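Local coordinates for DotU family type IV/VI secretion system protein (Acinetobacter baumannii, PDB 6Y4R) that is the cytoplasmic domain of TssL, a key component of the type VI secretion system that probably belongs to its membrane complex, at residues 3-15 with 120-132. Numbering follows the deposited sequence.
Sequences NLIDLLHDGFYLI and AALEVFHYCLLLG
Helix 9-15 and helix 120-130 run nearly parallel, their axes 11.9 Å apart and crossing at -17°, while the short turn of helix at 4-7 brings the backbone closer, with the CA atoms of Ile5 and Val124 5.7 Å apart. Phe12 bridges the wider gap. Its ring takes the edge of Tyr127 on one face, a T-shaped pair with planes at 79° and Tyr127 CD2 3.6 Å from Phe12 CE2. Tyr127 reaches across because its CG stands anti to the backbone N (chi1 -166°). The sulfur of Cys128 meets the rim of the same phenyl ring, SG lying 3.9 Å from Phe12 CE1, and Val124 CG1 adjoins that rim too. Leu131 brings CD1 to Phe12 CD1 at 3.7 Å, and also touches Ile15. Flat and wholly apolar, phenylalanine can serve all these neighbours at once.

Where the backbones converge, slimmer aliphatic groups suffice. Ile5 extends CD1 over the backbone of Val124 to reach Tyr127 CB, at 3.4 Å. Branched at CB, Val124 offers CG2 to Ile5 and Leu4 and CG1 to Leu8, whereas small Ala120 lets Leu4 CD1 settle against its carbonyl. At the partly exposed end the Asn3 amide lies near the Glu123 carboxylate, but Asn3, at the N-cap position of helix 4-7, is poorly ordered and the detail doubtful.

Gly132, at ease with positive phi, closes helix 119-130 in a Schellman motif. Helix 52-71 lines the same core, Ile66 meeting Ile15 and Leu65 meeting Cys128. This is near-parallel helix packing inside the all-helical DotU/TssL cytoplasmic domain, joining its N-terminal helices to helix 119-130.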
ATOM      1  N   ASN A   3      -7.705  -8.449  11.419  1.00 57.92           N
ATOM      2  CA  ASN A   3      -6.467  -8.497  10.654  1.00 61.72           C
ATOM      3  C   ASN A   3      -6.026  -7.074  10.308  1.00 57.73           C
ATOM      4  O   ASN A   3      -6.801  -6.120  10.410  1.00 66.40           O
ATOM      5  CB  ASN A   3      -6.696  -9.384   9.411  1.00 68.80           C
ATOM      6  CG  ASN A   3      -5.532  -9.391   8.423  1.00 77.85           C
ATOM      7  OD1 ASN A   3      -4.357  -9.216   8.783  1.00 81.18           O
ATOM      8  ND2 ASN A   3      -5.868  -9.650   7.158  1.00 79.24           N
ATOM      9  N   LEU A   4      -4.768  -6.944   9.874  1.00 46.42           N
ATOM     10  CA  LEU A   4      -4.253  -5.639   9.466  1.00 38.02           C
ATOM     11  C   LEU A   4      -4.902  -5.185   8.162  1.00 34.14           C
ATOM     12  O   LEU A   4      -5.003  -3.981   7.904  1.00 33.85           O
ATOM     13  CB  LEU A   4      -2.730  -5.698   9.319  1.00 32.60           C
ATOM     14  CG  LEU A   4      -1.815  -5.641  10.560  1.00 30.85           C
ATOM     15  CD1 LEU A   4      -0.363  -5.558  10.125  1.00 27.69           C
ATOM     16  CD2 LEU A   4      -2.152  -4.489  11.506  1.00 33.63           C
ATOM     17  N   ILE A   5      -5.340  -6.133   7.330  1.00 34.37           N
ATOM     18  CA  ILE A   5      -6.132  -5.797   6.150  1.00 35.41           C
ATOM     19  C   ILE A   5      -7.465  -5.183   6.561  1.00 46.27           C
ATOM     20  O   ILE A   5      -7.956  -4.254   5.913  1.00 54.45           O
ATOM     21  CB  ILE A   5      -6.329  -7.053   5.273  1.00 40.11           C
ATOM     22  CG1 ILE A   5      -5.050  -7.422   4.540  1.00 36.97           C
ATOM     23  CG2 ILE A   5      -7.423  -6.850   4.248  1.00 46.27           C
ATOM     24  CD1 ILE A   5      -4.710  -6.381   3.500  1.00 38.77           C
ATOM     25  N   ASP A   6      -8.073  -5.688   7.647  1.00 49.56           N
ATOM     26  CA  ASP A   6      -9.357  -5.168   8.120  1.00 47.03           C
ATOM     27  C   ASP A   6      -9.237  -3.782   8.763  1.00 46.39           C
ATOM     28  O   ASP A   6     -10.181  -2.979   8.672  1.00 46.85           O
ATOM     29  CB  ASP A   6     -10.017  -6.158   9.092  1.00 51.44           C
ATOM     30  CG  ASP A   6     -10.278  -7.537   8.464  1.00 53.18           C
ATOM     31  OD1 ASP A   6     -10.667  -7.594   7.273  1.00 57.82           O
ATOM     32  OD2 ASP A   6     -10.153  -8.558   9.177  1.00 49.79           O
ATOM     33  N   LEU A   7      -8.100  -3.470   9.402  1.00 41.21           N
ATOM     34  CA  LEU A   7      -7.927  -2.128   9.961  1.00 37.92           C
ATOM     35  C   LEU A   7      -7.696  -1.088   8.870  1.00 33.10           C
ATOM     36  O   LEU A   7      -8.101   0.071   9.026  1.00 38.53           O
ATOM     37  CB  LEU A   7      -6.758  -2.102  10.948  1.00 34.58           C
ATOM     38  CG  LEU A   7      -6.803  -2.990  12.184  1.00 35.45           C
ATOM     39  CD1 LEU A   7      -5.466  -2.906  12.892  1.00 32.39           C
ATOM     40  CD2 LEU A   7      -7.915  -2.524  13.120  1.00 34.33           C
ATOM     41  N   LEU A   8      -7.107  -1.496   7.746  1.00 30.86           N
ATOM     42  CA  LEU A   8      -6.924  -0.659   6.566  1.00 32.30           C
ATOM     43  C   LEU A   8      -8.118  -0.718   5.621  1.00 32.31           C
ATOM     44  O   LEU A   8      -8.028  -0.216   4.488  1.00 32.20           O
ATOM     45  CB  LEU A   8      -5.661  -1.098   5.823  1.00 30.63           C
ATOM     46  CG  LEU A   8      -4.314  -0.857   6.465  1.00 32.37           C
ATOM     47  CD1 LEU A   8      -3.292  -1.662   5.681  1.00 24.33           C
ATOM     48  CD2 LEU A   8      -4.007   0.633   6.409  1.00 24.77           C
ATOM     49  N   HIS A   9      -9.237  -1.300   6.072  1.00 29.01           N
ATOM     50  CA  HIS A   9     -10.409  -1.454   5.209  1.00 36.03           C
ATOM     51  C   HIS A   9     -10.901  -0.105   4.696  1.00 41.89           C
ATOM     52  O   HIS A   9     -11.289   0.016   3.527  1.00 48.94           O
ATOM     53  CB  HIS A   9     -11.526  -2.167   5.990  1.00 43.75           C
ATOM     54  CG  HIS A   9     -12.818  -2.308   5.262  1.00 47.52           C
ATOM     55  ND1 HIS A   9     -14.000  -1.817   5.758  1.00 49.56           N
ATOM     56  CD2 HIS A   9     -13.141  -2.940   4.106  1.00 44.22           C
ATOM     57  CE1 HIS A   9     -14.994  -2.111   4.927  1.00 45.73           C
ATOM     58  NE2 HIS A   9     -14.501  -2.790   3.907  1.00 43.66           N
ATOM     59  N   ASP A  10     -10.892   0.927   5.551  1.00 39.38           N
ATOM     60  CA  ASP A  10     -11.341   2.250   5.111  1.00 38.45           C
ATOM     61  C   ASP A  10     -10.364   2.879   4.117  1.00 38.92           C
ATOM     62  O   ASP A  10     -10.788   3.535   3.158  1.00 35.40           O
ATOM     63  CB  ASP A  10     -11.531   3.178   6.314  1.00 42.93           C
ATOM     64  CG  ASP A  10     -12.802   2.872   7.119  1.00 55.00           C
ATOM     65  OD1 ASP A  10     -13.679   2.110   6.634  1.00 60.04           O
ATOM     66  OD2 ASP A  10     -12.934   3.423   8.238  1.00 53.91           O
ATOM     67  N   GLY A  11      -9.057   2.691   4.332  1.00 40.93           N
ATOM     68  CA  GLY A  11      -8.065   3.258   3.427  1.00 37.55           C
ATOM     69  C   GLY A  11      -8.034   2.581   2.066  1.00 38.84           C
ATOM     70  O   GLY A  11      -7.891   3.250   1.034  1.00 23.35           O
ATOM     71  N   PHE A  12      -8.125   1.241   2.048  1.00 34.41           N
ATOM     72  CA  PHE A  12      -8.101   0.496   0.794  1.00 30.82           C
ATOM     73  C   PHE A  12      -9.308   0.812  -0.084  1.00 37.71           C
ATOM     74  O   PHE A  12      -9.230   0.686  -1.311  1.00 47.18           O
ATOM     75  CB  PHE A  12      -8.048  -1.017   1.059  1.00 30.23           C
ATOM     76  CG  PHE A  12      -6.694  -1.521   1.462  1.00 25.51           C
ATOM     77  CD1 PHE A  12      -5.555  -1.121   0.776  1.00 26.20           C
ATOM     78  CD2 PHE A  12      -6.559  -2.432   2.498  1.00 26.01           C
ATOM     79  CE1 PHE A  12      -4.280  -1.589   1.146  1.00 29.53           C
ATOM     80  CE2 PHE A  12      -5.282  -2.919   2.874  1.00 29.45           C
ATOM     81  CZ  PHE A  12      -4.144  -2.488   2.193  1.00 27.33           C
ATOM     82  N   TYR A  13     -10.440   1.203   0.515  1.00 33.11           N
ATOM     83  CA  TYR A  13     -11.623   1.540  -0.286  1.00 26.78           C
ATOM     84  C   TYR A  13     -11.392   2.773  -1.140  1.00 28.20           C
ATOM     85  O   TYR A  13     -11.964   2.896  -2.235  1.00 35.78           O
ATOM     86  CB  TYR A  13     -12.840   1.800   0.583  1.00 26.99           C
ATOM     87  CG  TYR A  13     -14.058   2.241  -0.234  1.00 28.07           C
ATOM     88  CD1 TYR A  13     -14.555   1.439  -1.261  1.00 28.11           C
ATOM     89  CD2 TYR A  13     -14.708   3.460   0.014  1.00 31.21           C
ATOM     90  CE1 TYR A  13     -15.677   1.833  -2.009  1.00 33.79           C
ATOM     91  CE2 TYR A  13     -15.816   3.864  -0.730  1.00 35.63           C
ATOM     92  CZ  TYR A  13     -16.296   3.054  -1.732  1.00 38.75           C
ATOM     93  OH  TYR A  13     -17.399   3.539  -2.414  1.00 42.66           O
ATOM     94  N   LEU A  14     -10.604   3.722  -0.628  1.00 30.44           N
ATOM     95  CA  LEU A  14     -10.276   4.944  -1.355  1.00 27.81           C
ATOM     96  C   LEU A  14      -9.225   4.686  -2.427  1.00 24.62           C
ATOM     97  O   LEU A  14      -9.203   5.395  -3.438  1.00 22.90           O
ATOM     98  CB  LEU A  14      -9.788   6.021  -0.381  1.00 23.76           C
ATOM     99  CG  LEU A  14     -10.609   6.393   0.865  1.00 24.78           C
ATOM    100  CD1 LEU A  14      -9.827   7.346   1.742  1.00 33.25           C
ATOM    101  CD2 LEU A  14     -11.933   7.022   0.496  1.00 39.36           C
ATOM    102  N   ILE A  15      -8.372   3.663  -2.224  1.00 26.27           N
ATOM    103  CA  ILE A  15      -7.527   3.137  -3.299  1.00 27.63           C
ATOM    104  C   ILE A  15      -8.386   2.566  -4.412  1.00 33.38           C
ATOM    105  O   ILE A  15      -8.088   2.725  -5.600  1.00 41.10           O
ATOM    106  CB  ILE A  15      -6.598   2.029  -2.782  1.00 28.23           C
ATOM    107  CG1 ILE A  15      -5.726   2.475  -1.606  1.00 29.48           C
ATOM    108  CG2 ILE A  15      -5.748   1.520  -3.948  1.00 28.77           C
ATOM    109  CD1 ILE A  15      -4.468   3.087  -1.999  1.00 26.26           C
ATOM    110  N   ALA A 120       0.581 -11.300   9.248  1.00 42.37           N
ATOM    111  CA  ALA A 120      -0.350 -10.173   9.179  1.00 45.64           C
ATOM    112  C   ALA A 120       0.207  -9.078   8.277  1.00 45.92           C
ATOM    113  O   ALA A 120      -0.512  -8.525   7.442  1.00 49.24           O
ATOM    114  CB  ALA A 120      -0.664  -9.625  10.574  1.00 48.91           C
ATOM    115  N   ALA A 121       1.495  -8.757   8.427  1.00 45.78           N
ATOM    116  CA  ALA A 121       2.110  -7.793   7.521  1.00 40.69           C
ATOM    117  C   ALA A 121       2.118  -8.306   6.086  1.00 36.79           C
ATOM    118  O   ALA A 121       1.855  -7.547   5.147  1.00 36.76           O
ATOM    119  CB  ALA A 121       3.545  -7.489   7.961  1.00 26.05           C
ATOM    120  N   LEU A 122       2.366  -9.604   5.898  1.00 38.59           N
ATOM    121  CA  LEU A 122       2.552 -10.110   4.541  1.00 37.08           C
ATOM    122  C   LEU A 122       1.234 -10.167   3.782  1.00 33.26           C
ATOM    123  O   LEU A 122       1.226 -10.012   2.558  1.00 42.75           O
ATOM    124  CB  LEU A 122       3.281 -11.462   4.573  1.00 35.98           C
ATOM    125  CG  LEU A 122       3.422 -12.325   3.318  1.00 26.19           C
ATOM    126  CD1 LEU A 122       4.488 -11.724   2.418  1.00 25.80           C
ATOM    127  CD2 LEU A 122       3.830 -13.713   3.720  1.00 27.09           C
ATOM    128  N   GLU A 123       0.117 -10.342   4.491  1.00 32.12           N
ATOM    129  CA  GLU A 123      -1.204 -10.268   3.866  1.00 30.28           C
ATOM    130  C   GLU A 123      -1.489  -8.880   3.289  1.00 27.25           C
ATOM    131  O   GLU A 123      -2.182  -8.755   2.272  1.00 27.01           O
ATOM    132  CB  GLU A 123      -2.270 -10.621   4.896  1.00 38.01           C
ATOM    133  CG  GLU A 123      -2.693 -12.078   4.945  1.00 46.56           C
ATOM    134  CD  GLU A 123      -3.287 -12.452   6.296  1.00 50.80           C
ATOM    135  OE1 GLU A 123      -3.248 -11.590   7.193  1.00 60.31           O
ATOM    136  OE2 GLU A 123      -3.896 -13.546   6.439  1.00 38.93           O
ATOM    137  N   VAL A 124      -0.991  -7.829   3.951  1.00 30.84           N
ATOM    138  CA  VAL A 124      -1.107  -6.455   3.452  1.00 33.95           C
ATOM    139  C   VAL A 124      -0.271  -6.267   2.185  1.00 33.55           C
ATOM    140  O   VAL A 124      -0.743  -5.690   1.196  1.00 30.58           O
ATOM    141  CB  VAL A 124      -0.718  -5.446   4.561  1.00 32.59           C
ATOM    142  CG1 VAL A 124      -0.542  -4.045   4.007  1.00 26.01           C
ATOM    143  CG2 VAL A 124      -1.767  -5.422   5.672  1.00 24.76           C
ATOM    144  N   PHE A 125       0.992  -6.725   2.197  1.00 26.97           N
ATOM    145  CA  PHE A 125       1.828  -6.535   1.012  1.00 25.64           C
ATOM    146  C   PHE A 125       1.290  -7.290  -0.193  1.00 30.18           C
ATOM    147  O   PHE A 125       1.426  -6.809  -1.324  1.00 33.55           O
ATOM    148  CB  PHE A 125       3.265  -6.967   1.267  1.00 25.29           C
ATOM    149  CG  PHE A 125       4.131  -5.896   1.876  1.00 26.98           C
ATOM    150  CD1 PHE A 125       3.880  -5.414   3.142  1.00 29.99           C
ATOM    151  CD2 PHE A 125       5.201  -5.361   1.165  1.00 28.16           C
ATOM    152  CE1 PHE A 125       4.695  -4.432   3.693  1.00 30.59           C
ATOM    153  CE2 PHE A 125       5.994  -4.379   1.710  1.00 23.13           C
ATOM    154  CZ  PHE A 125       5.744  -3.922   2.974  1.00 23.20           C
ATOM    155  N   HIS A 126       0.693  -8.473   0.020  1.00 32.65           N
ATOM    156  CA  HIS A 126       0.038  -9.201  -1.068  1.00 31.35           C
ATOM    157  C   HIS A 126      -1.178  -8.446  -1.587  1.00 32.37           C
ATOM    158  O   HIS A 126      -1.388  -8.349  -2.803  1.00 40.15           O
ATOM    159  CB  HIS A 126      -0.360 -10.599  -0.581  1.00 30.13           C
ATOM    160  CG  HIS A 126      -1.181 -11.390  -1.554  1.00 27.91           C
ATOM    161  ND1 HIS A 126      -2.515 -11.662  -1.345  1.00 29.19           N
ATOM    162  CD2 HIS A 126      -0.851 -12.008  -2.715  1.00 30.71           C
ATOM    163  CE1 HIS A 126      -2.976 -12.399  -2.345  1.00 31.93           C
ATOM    164  NE2 HIS A 126      -1.987 -12.619  -3.194  1.00 27.64           N
ATOM    165  N   TYR A 127      -1.981  -7.889  -0.679  1.00 26.14           N
ATOM    166  CA  TYR A 127      -3.195  -7.173  -1.072  1.00 27.96           C
ATOM    167  C   TYR A 127      -2.893  -5.874  -1.809  1.00 23.40           C
ATOM    168  O   TYR A 127      -3.664  -5.470  -2.682  1.00 35.32           O
ATOM    169  CB  TYR A 127      -4.058  -6.924   0.166  1.00 27.12           C
ATOM    170  CG  TYR A 127      -5.459  -6.503  -0.154  1.00 30.96           C
ATOM    171  CD1 TYR A 127      -6.308  -7.344  -0.845  1.00 38.18           C
ATOM    172  CD2 TYR A 127      -5.954  -5.293   0.288  1.00 37.32           C
ATOM    173  CE1 TYR A 127      -7.610  -6.960  -1.144  1.00 48.37           C
ATOM    174  CE2 TYR A 127      -7.260  -4.899   0.006  1.00 43.42           C
ATOM    175  CZ  TYR A 127      -8.081  -5.738  -0.708  1.00 49.93           C
ATOM    176  OH  TYR A 127      -9.373  -5.365  -0.992  1.00 57.89           O
ATOM    177  N   CYS A 128      -1.799  -5.199  -1.475  1.00 24.47           N
ATOM    178  CA  CYS A 128      -1.373  -4.062  -2.282  1.00 27.49           C
ATOM    179  C   CYS A 128      -0.974  -4.519  -3.683  1.00 33.72           C
ATOM    180  O   CYS A 128      -1.149  -3.782  -4.660  1.00 35.25           O
ATOM    181  CB  CYS A 128      -0.217  -3.350  -1.592  1.00 29.08           C
ATOM    182  SG  CYS A 128      -0.701  -2.597  -0.019  1.00 34.00           S
ATOM    183  N   LEU A 129      -0.399  -5.722  -3.799  1.00 34.62           N
ATOM    184  CA  LEU A 129      -0.081  -6.238  -5.127  1.00 34.97           C
ATOM    185  C   LEU A 129      -1.346  -6.569  -5.932  1.00 35.17           C
ATOM    186  O   LEU A 129      -1.407  -6.252  -7.127  1.00 24.90           O
ATOM    187  CB  LEU A 129       0.845  -7.461  -5.014  1.00 36.23           C
ATOM    188  CG  LEU A 129       2.262  -7.176  -4.483  1.00 34.57           C
ATOM    189  CD1 LEU A 129       2.983  -8.431  -3.997  1.00 24.71           C
ATOM    190  CD2 LEU A 129       3.092  -6.487  -5.561  1.00 31.07           C
ATOM    191  N   LEU A 130      -2.390  -7.148  -5.297  1.00 28.90           N
ATOM    192  CA  LEU A 130      -3.642  -7.392  -6.034  1.00 31.61           C
ATOM    193  C   LEU A 130      -4.392  -6.108  -6.388  1.00 36.03           C
ATOM    194  O   LEU A 130      -5.164  -6.119  -7.359  1.00 36.99           O
ATOM    195  CB  LEU A 130      -4.624  -8.313  -5.289  1.00 30.47           C
ATOM    196  CG  LEU A 130      -4.297  -9.688  -4.711  1.00 29.12           C
ATOM    197  CD1 LEU A 130      -5.406 -10.170  -3.756  1.00 27.01           C
ATOM    198  CD2 LEU A 130      -4.141 -10.627  -5.867  1.00 27.56           C
ATOM    199  N   LEU A 131      -4.187  -5.005  -5.655  1.00 24.16           N
ATOM    200  CA  LEU A 131      -4.820  -3.741  -6.012  1.00 28.61           C
ATOM    201  C   LEU A 131      -3.952  -2.864  -6.921  1.00 30.43           C
ATOM    202  O   LEU A 131      -4.147  -1.639  -6.961  1.00 34.95           O
ATOM    203  CB  LEU A 131      -5.232  -2.949  -4.768  1.00 28.28           C
ATOM    204  CG  LEU A 131      -6.121  -3.586  -3.704  1.00 31.63           C
ATOM    205  CD1 LEU A 131      -6.413  -2.547  -2.584  1.00 27.94           C
ATOM    206  CD2 LEU A 131      -7.411  -4.138  -4.326  1.00 38.59           C
ATOM    207  N   GLY A 132      -2.992  -3.458  -7.627  1.00 28.20           N
ATOM    208  CA  GLY A 132      -2.369  -2.835  -8.778  1.00 30.05           C
ATOM    209  C   GLY A 132      -0.971  -2.307  -8.576  1.00 29.44           C
ATOM    210  O   GLY A 132      -0.371  -1.815  -9.541  1.00 32.97           O
TER